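Local coordinates for microcompartments protein (Desulfitobacterium hafniense, PDB 3NWG), which probably serves as a tandem BMC-domain shell protein, assembling with further copies of itself into the protein coat of a bacterial microcompartment, at residues G98-F103 against G162-K167; L123-I128 against K135-L140. All coordinates share one frame; numbering follows the deposited sequence.

Both contacts lie in one antiparallel sheet of the second BMC domain, their centres 10 Å apart. Its strand order is 122-127, 136-142, 96-102, 164-170, so contact 2 builds one edge within the chain and contact 1 the other. The seam between strands 136-142 and 96-102 is continuous: I100 N lies 2.8 Å from V138 O, and G98 N 2.9 Å from L140 O, both probable hydrogen bonds. In sequence contact 2 is nested inside the loop that contact 1 closes. E101 and D166 of contact 1 and K135 and F137 of contact 2 reach a second subunit. The R127 side chain of contact 2 lies about 3 Å from a glycerol, probably from the crystallisation liquor.

Contact 1: residues G98-F103 against G162-K167; sequences GIIETF and GMLVDK
V165 is the bump of this contact and F103 the flat wall it presses on: V165 CG2 stands 3.4 Å from the F103 ring centroid and 1° off the normal, a CH-pi contact over the middle of the face. The other branch, CG1, anti to the backbone N (chi1 177°), fills the hollow beside the E101 carboxylate, 3.6 Å from E101 CD. The valine is thus wedged between the E101 side chain and the F103 ring, one methyl to each.

The backbone explains why V165 projects there. V165 and D166 both face E101 in a classic beta bulge, and E101 O accepts from V165 N at 2.8 Å and from D166 N at 3.1 Å. E101 N returns a bond to D166 O, and F103 N a nearly straight one (171°) to M163 O at 2.8 Å. On the face carrying I100 and T102, L164 CD2 lies 4.3 Å from I100 CG2, and helix 144-160 packs against I100 and L164. G162, at positive phi, ends that helix as the C' residue of a Schellman motif and leads the chain into the strand.

The extended E101 side chain carries its carboxylate past V165 to a second subunit, where OE2 bonds to I13 N and OE1, weakly, to A14 N. The chemistry therefore implies that an apolar wedge flanks a subunit-bridging acid, which these two amides would probably help stabilise as the anion.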
loop_
_atom_site.group_PDB
_atom_site.type_symbol
_atom_site.label_atom_id
_atom_site.label_comp_id
_atom_site.label_asym_id
_atom_site.label_seq_id
_atom_site.Cartn_x
_atom_site.Cartn_y
_atom_site.Cartn_z
ATOM N N GLY A 98 9.486 15.194 21.700
ATOM C CA GLY A 98 10.889 15.416 21.410
ATOM C C GLY A 98 11.322 14.693 20.148
ATOM O O GLY A 98 10.847 13.602 19.852
ATOM N N ILE A 99 12.210 15.326 19.389
ATOM C CA ILE A 99 12.744 14.747 18.161
ATOM C C ILE A 99 14.242 15.012 18.101
ATOM O O ILE A 99 14.673 16.164 18.261
ATOM C CB ILE A 99 12.097 15.352 16.887
ATOM C CG1 ILE A 99 10.562 15.367 16.987
ATOM C CG2 ILE A 99 12.568 14.596 15.652
ATOM C CD1 ILE A 99 9.841 16.238 15.899
ATOM N N ILE A 100 15.028 13.957 17.883
ATOM C CA ILE A 100 16.461 14.101 17.624
ATOM C C ILE A 100 16.782 13.596 16.229
ATOM O O ILE A 100 16.316 12.529 15.830
ATOM C CB ILE A 100 17.328 13.349 18.654
ATOM C CG1 ILE A 100 16.964 13.788 20.072
ATOM C CG2 ILE A 100 18.822 13.578 18.369
ATOM C CD1 ILE A 100 17.533 12.916 21.159
ATOM N N GLU A 101 17.597 14.353 15.503
ATOM C CA GLU A 101 17.888 14.046 14.117
ATOM C C GLU A 101 19.397 14.151 13.899
ATOM O O GLU A 101 19.992 15.189 14.183
ATOM C CB GLU A 101 17.102 14.998 13.217
ATOM C CG GLU A 101 17.269 14.852 11.709
ATOM C CD GLU A 101 16.760 16.106 10.960
ATOM O OE1 GLU A 101 16.415 17.107 11.628
ATOM O OE2 GLU A 101 16.701 16.116 9.714
ATOM N N THR A 102 20.003 13.056 13.425
ATOM C CA THR A 102 21.458 12.943 13.255
ATOM C C THR A 102 21.816 12.517 11.828
ATOM O O THR A 102 20.976 11.954 11.101
ATOM C CB THR A 102 22.132 11.918 14.246
ATOM O OG1 THR A 102 21.711 10.591 13.926
ATOM C CG2 THR A 102 21.806 12.204 15.691
ATOM N N PHE A 103 23.079 12.772 11.468
ATOM C CA PHE A 103 23.633 12.492 10.148
ATOM C C PHE A 103 24.001 11.015 9.903
ATOM O O PHE A 103 24.217 10.609 8.758
ATOM C CB PHE A 103 24.867 13.384 9.906
ATOM C CG PHE A 103 24.536 14.818 9.546
ATOM C CD1 PHE A 103 23.889 15.122 8.342
ATOM C CD2 PHE A 103 24.892 15.862 10.398
ATOM C CE1 PHE A 103 23.585 16.438 7.998
ATOM C CE2 PHE A 103 24.589 17.210 10.067
ATOM C CZ PHE A 103 23.933 17.490 8.859
ATOM N N GLY A 162 29.979 16.304 15.862
ATOM C CA GLY A 162 29.440 16.939 14.655
ATOM C C GLY A 162 28.503 16.050 13.841
ATOM O O GLY A 162 28.395 16.197 12.617
HETATM N N MSE A 163 27.824 15.127 14.523
HETATM C CA MSE A 163 26.891 14.195 13.890
HETATM C C MSE A 163 25.426 14.635 14.039
HETATM O O MSE A 163 24.528 13.996 13.487
HETATM C CB MSE A 163 27.056 12.800 14.508
HETATM C CG MSE A 163 28.234 11.985 14.007
HETATM SE SE MSE A 163 28.040 11.569 12.127
HETATM C CE MSE A 163 29.260 12.948 11.434
ATOM N N LEU A 164 25.194 15.717 14.787
ATOM C CA LEU A 164 23.846 16.163 15.152
ATOM C C LEU A 164 23.292 17.184 14.158
ATOM O O LEU A 164 23.883 18.261 13.948
ATOM C CB LEU A 164 23.857 16.739 16.575
ATOM C CG LEU A 164 22.700 17.507 17.253
ATOM C CD1 LEU A 164 22.678 18.987 16.897
ATOM C CD2 LEU A 164 21.323 16.863 17.022
ATOM N N VAL A 165 22.162 16.834 13.543
ATOM C CA VAL A 165 21.478 17.748 12.628
ATOM C C VAL A 165 20.721 18.783 13.460
ATOM O O VAL A 165 20.948 19.981 13.328
ATOM C CB VAL A 165 20.516 17.012 11.639
ATOM C CG1 VAL A 165 19.761 18.023 10.735
ATOM C CG2 VAL A 165 21.269 15.940 10.805
ATOM N N ASP A 166 19.836 18.305 14.329
ATOM C CA ASP A 166 19.100 19.189 15.194
ATOM C C ASP A 166 18.123 18.417 16.080
ATOM O O ASP A 166 17.967 17.202 15.937
ATOM C CB ASP A 166 18.377 20.272 14.369
ATOM C CG ASP A 166 18.465 21.664 15.009
ATOM O OD1 ASP A 166 18.392 21.775 16.253
ATOM O OD2 ASP A 166 18.608 22.653 14.264
ATOM N N LYS A 167 17.491 19.141 17.006
ATOM C CA LYS A 167 16.474 18.603 17.907
ATOM C C LYS A 167 15.440 19.664 18.261
ATOM O O LYS A 167 15.691 20.859 18.130
ATOM C CB LYS A 167 17.081 18.050 19.203
ATOM C CG LYS A 167 18.390 18.683 19.666
ATOM C CD LYS A 167 18.295 20.088 20.182
ATOM C CE LYS A 167 19.683 20.716 20.109
ATOM N NZ LYS A 167 19.635 22.167 20.385
#

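Contact 2: residues L123-I128 against K135-L140; sequences LVEIRI and KSFVTL
L123 packs on V138 and L140 at one end of a beta hairpin, strands 122-127 and 136-142, which supplies two of the four antiparallel strands in this BMC domain. The axes of segments 123-127 and 136-140 approach to 4.3 Å, their N-to-C directions 161° apart. L123 CD2 is the touching branch, 4.0 Å from V138 CG2; the leucine side chain crosses both neighbours at a slant.

At V124 the pairing becomes irregular: V124 and E125 both face T139, a classic beta bulge. V124 N gives T139 O a nearly straight bond (175°), although the donor is tilted from the carbonyl plane. T139 OG1 lies beside V124 CB and accepts a weak bond from E125 N. T139 N donates to E125 O at 3.0 Å. Farther along the E125 side chain, OE1 meets the F137 ring at its edge, near the ring plane and 3.9 Å from F137 CE2.

I126 turns to the same face as L123. The I126 and V138 side chains lie side by side, I126 CG1 3.8 Å from V138 CG2, and helix 79-85 packs on this isoleucine through V81, A84 and I85.

R127 lies on the opposite face with F137, and their backbones exchange two hydrogen bonds, R127 N to F137 O and F137 N to R127 O. The side chains run alongside, pointing the same way. R127 CB sits over the F137 ring toward its rim, 4.0 Å from the centroid, a CH-pi contact; R127 CG, anti to the carbonyl carbon (chi1 -65°), lies 3.6 Å from F137 CZ. Farther out, R127 NH1 makes a weak bond to a glycerol, probably from the crystallisation liquor.

I128 follows, its CA 3.8 Å from S136 OG.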
loop_
_atom_site.group_PDB
_atom_site.type_symbol
_atom_site.label_atom_id
_atom_site.label_comp_id
_atom_site.label_asym_id
_atom_site.label_seq_id
_atom_site.Cartn_x
_atom_site.Cartn_y
_atom_site.Cartn_z
ATOM N N LEU A 123 9.981 6.143 23.692
ATOM C CA LEU A 123 10.332 6.415 22.294
ATOM C C LEU A 123 9.098 6.131 21.467
ATOM O O LEU A 123 8.357 5.193 21.766
ATOM C CB LEU A 123 11.515 5.561 21.817
ATOM C CG LEU A 123 12.859 5.571 22.565
ATOM C CD1 LEU A 123 13.894 4.828 21.771
ATOM C CD2 LEU A 123 13.372 6.967 22.877
ATOM N N VAL A 124 8.851 6.957 20.460
ATOM C CA VAL A 124 7.645 6.808 19.645
ATOM C C VAL A 124 7.982 6.124 18.320
ATOM O O VAL A 124 7.345 5.138 17.955
ATOM C CB VAL A 124 6.907 8.145 19.423
ATOM C CG1 VAL A 124 5.647 7.928 18.612
ATOM C CG2 VAL A 124 6.565 8.783 20.750
ATOM N N GLU A 125 8.981 6.647 17.611
ATOM C CA GLU A 125 9.490 5.992 16.408
ATOM C C GLU A 125 10.944 6.333 16.104
ATOM O O GLU A 125 11.478 7.352 16.548
ATOM C CB GLU A 125 8.589 6.257 15.188
ATOM C CG GLU A 125 8.783 7.584 14.468
ATOM C CD GLU A 125 7.878 7.719 13.237
ATOM O OE1 GLU A 125 7.882 8.798 12.583
ATOM O OE2 GLU A 125 7.150 6.747 12.921
ATOM N N ILE A 126 11.574 5.442 15.355
ATOM C CA ILE A 126 12.914 5.645 14.848
ATOM C C ILE A 126 12.866 5.500 13.334
ATOM O O ILE A 126 12.257 4.575 12.806
ATOM C CB ILE A 126 13.908 4.646 15.478
ATOM C CG1 ILE A 126 14.139 5.015 16.952
ATOM C CG2 ILE A 126 15.209 4.612 14.693
ATOM C CD1 ILE A 126 14.996 4.027 17.756
ATOM N N ARG A 127 13.488 6.432 12.630
ATOM C CA ARG A 127 13.559 6.305 11.194
ATOM C C ARG A 127 14.994 6.305 10.738
ATOM O O ARG A 127 15.663 7.332 10.729
ATOM C CB ARG A 127 12.744 7.392 10.496
ATOM C CG ARG A 127 11.246 7.305 10.753
ATOM C CD ARG A 127 10.506 6.526 9.687
ATOM N NE ARG A 127 9.200 7.146 9.463
ATOM C CZ ARG A 127 8.930 8.019 8.487
ATOM N NH1 ARG A 127 7.711 8.539 8.382
ATOM N NH2 ARG A 127 9.874 8.374 7.611
ATOM N N ILE A 128 15.453 5.109 10.402
ATOM C CA ILE A 128 16.711 4.875 9.719
ATOM C C ILE A 128 16.497 5.110 8.212
ATOM O O ILE A 128 15.478 4.685 7.659
ATOM C CB ILE A 128 17.158 3.421 10.008
ATOM C CG1 ILE A 128 18.193 3.384 11.128
ATOM C CG2 ILE A 128 17.744 2.747 8.784
ATOM C CD1 ILE A 128 17.678 3.795 12.483
ATOM N N LYS A 135 20.022 10.940 6.867
ATOM C CA LYS A 135 19.515 11.470 8.136
ATOM C C LYS A 135 18.560 10.488 8.796
ATOM O O LYS A 135 17.663 9.942 8.156
ATOM C CB LYS A 135 18.785 12.811 7.926
ATOM C CG LYS A 135 19.677 14.019 7.622
ATOM C CD LYS A 135 18.831 15.267 7.406
ATOM C CE LYS A 135 19.690 16.476 7.068
ATOM N NZ LYS A 135 18.895 17.624 6.518
ATOM N N SER A 136 18.763 10.273 10.084
ATOM C CA SER A 136 17.895 9.417 10.843
ATOM C C SER A 136 17.307 10.266 11.962
ATOM O O SER A 136 17.855 11.322 12.290
ATOM C CB SER A 136 18.694 8.232 11.401
ATOM O OG SER A 136 19.359 7.522 10.372
ATOM N N PHE A 137 16.187 9.822 12.531
ATOM C CA PHE A 137 15.614 10.517 13.666
ATOM C C PHE A 137 14.822 9.660 14.646
ATOM O O PHE A 137 14.310 8.600 14.289
ATOM C CB PHE A 137 14.820 11.752 13.225
ATOM C CG PHE A 137 13.541 11.444 12.523
ATOM C CD1 PHE A 137 13.485 11.448 11.127
ATOM C CD2 PHE A 137 12.370 11.189 13.255
ATOM C CE1 PHE A 137 12.282 11.180 10.465
ATOM C CE2 PHE A 137 11.164 10.917 12.608
ATOM C CZ PHE A 137 11.113 10.917 11.208
ATOM N N VAL A 138 14.764 10.135 15.891
ATOM C CA VAL A 138 13.971 9.523 16.947
ATOM C C VAL A 138 12.980 10.542 17.510
ATOM O O VAL A 138 13.312 11.717 17.669
ATOM C CB VAL A 138 14.859 8.885 18.066
ATOM C CG1 VAL A 138 15.738 9.914 18.741
ATOM C CG2 VAL A 138 14.013 8.144 19.100
ATOM N N THR A 139 11.749 10.088 17.755
ATOM C CA THR A 139 10.754 10.886 18.467
ATOM C C THR A 139 10.405 10.187 19.778
ATOM O O THR A 139 10.422 8.950 19.857
ATOM C CB THR A 139 9.456 11.095 17.664
ATOM O OG1 THR A 139 8.856 9.821 17.395
ATOM C CG2 THR A 139 9.711 11.842 16.352
ATOM N N LEU A 140 10.106 10.987 20.799
ATOM C CA LEU A 140 9.709 10.481 22.101
ATOM C C LEU A 140 8.709 11.412 22.799
ATOM O O LEU A 140 8.602 12.579 22.448
ATOM C CB LEU A 140 10.936 10.191 22.976
ATOM C CG LEU A 140 12.173 11.085 23.230
ATOM C CD1 LEU A 140 12.742 11.785 22.010
ATOM C CD2 LEU A 140 11.927 12.077 24.335
#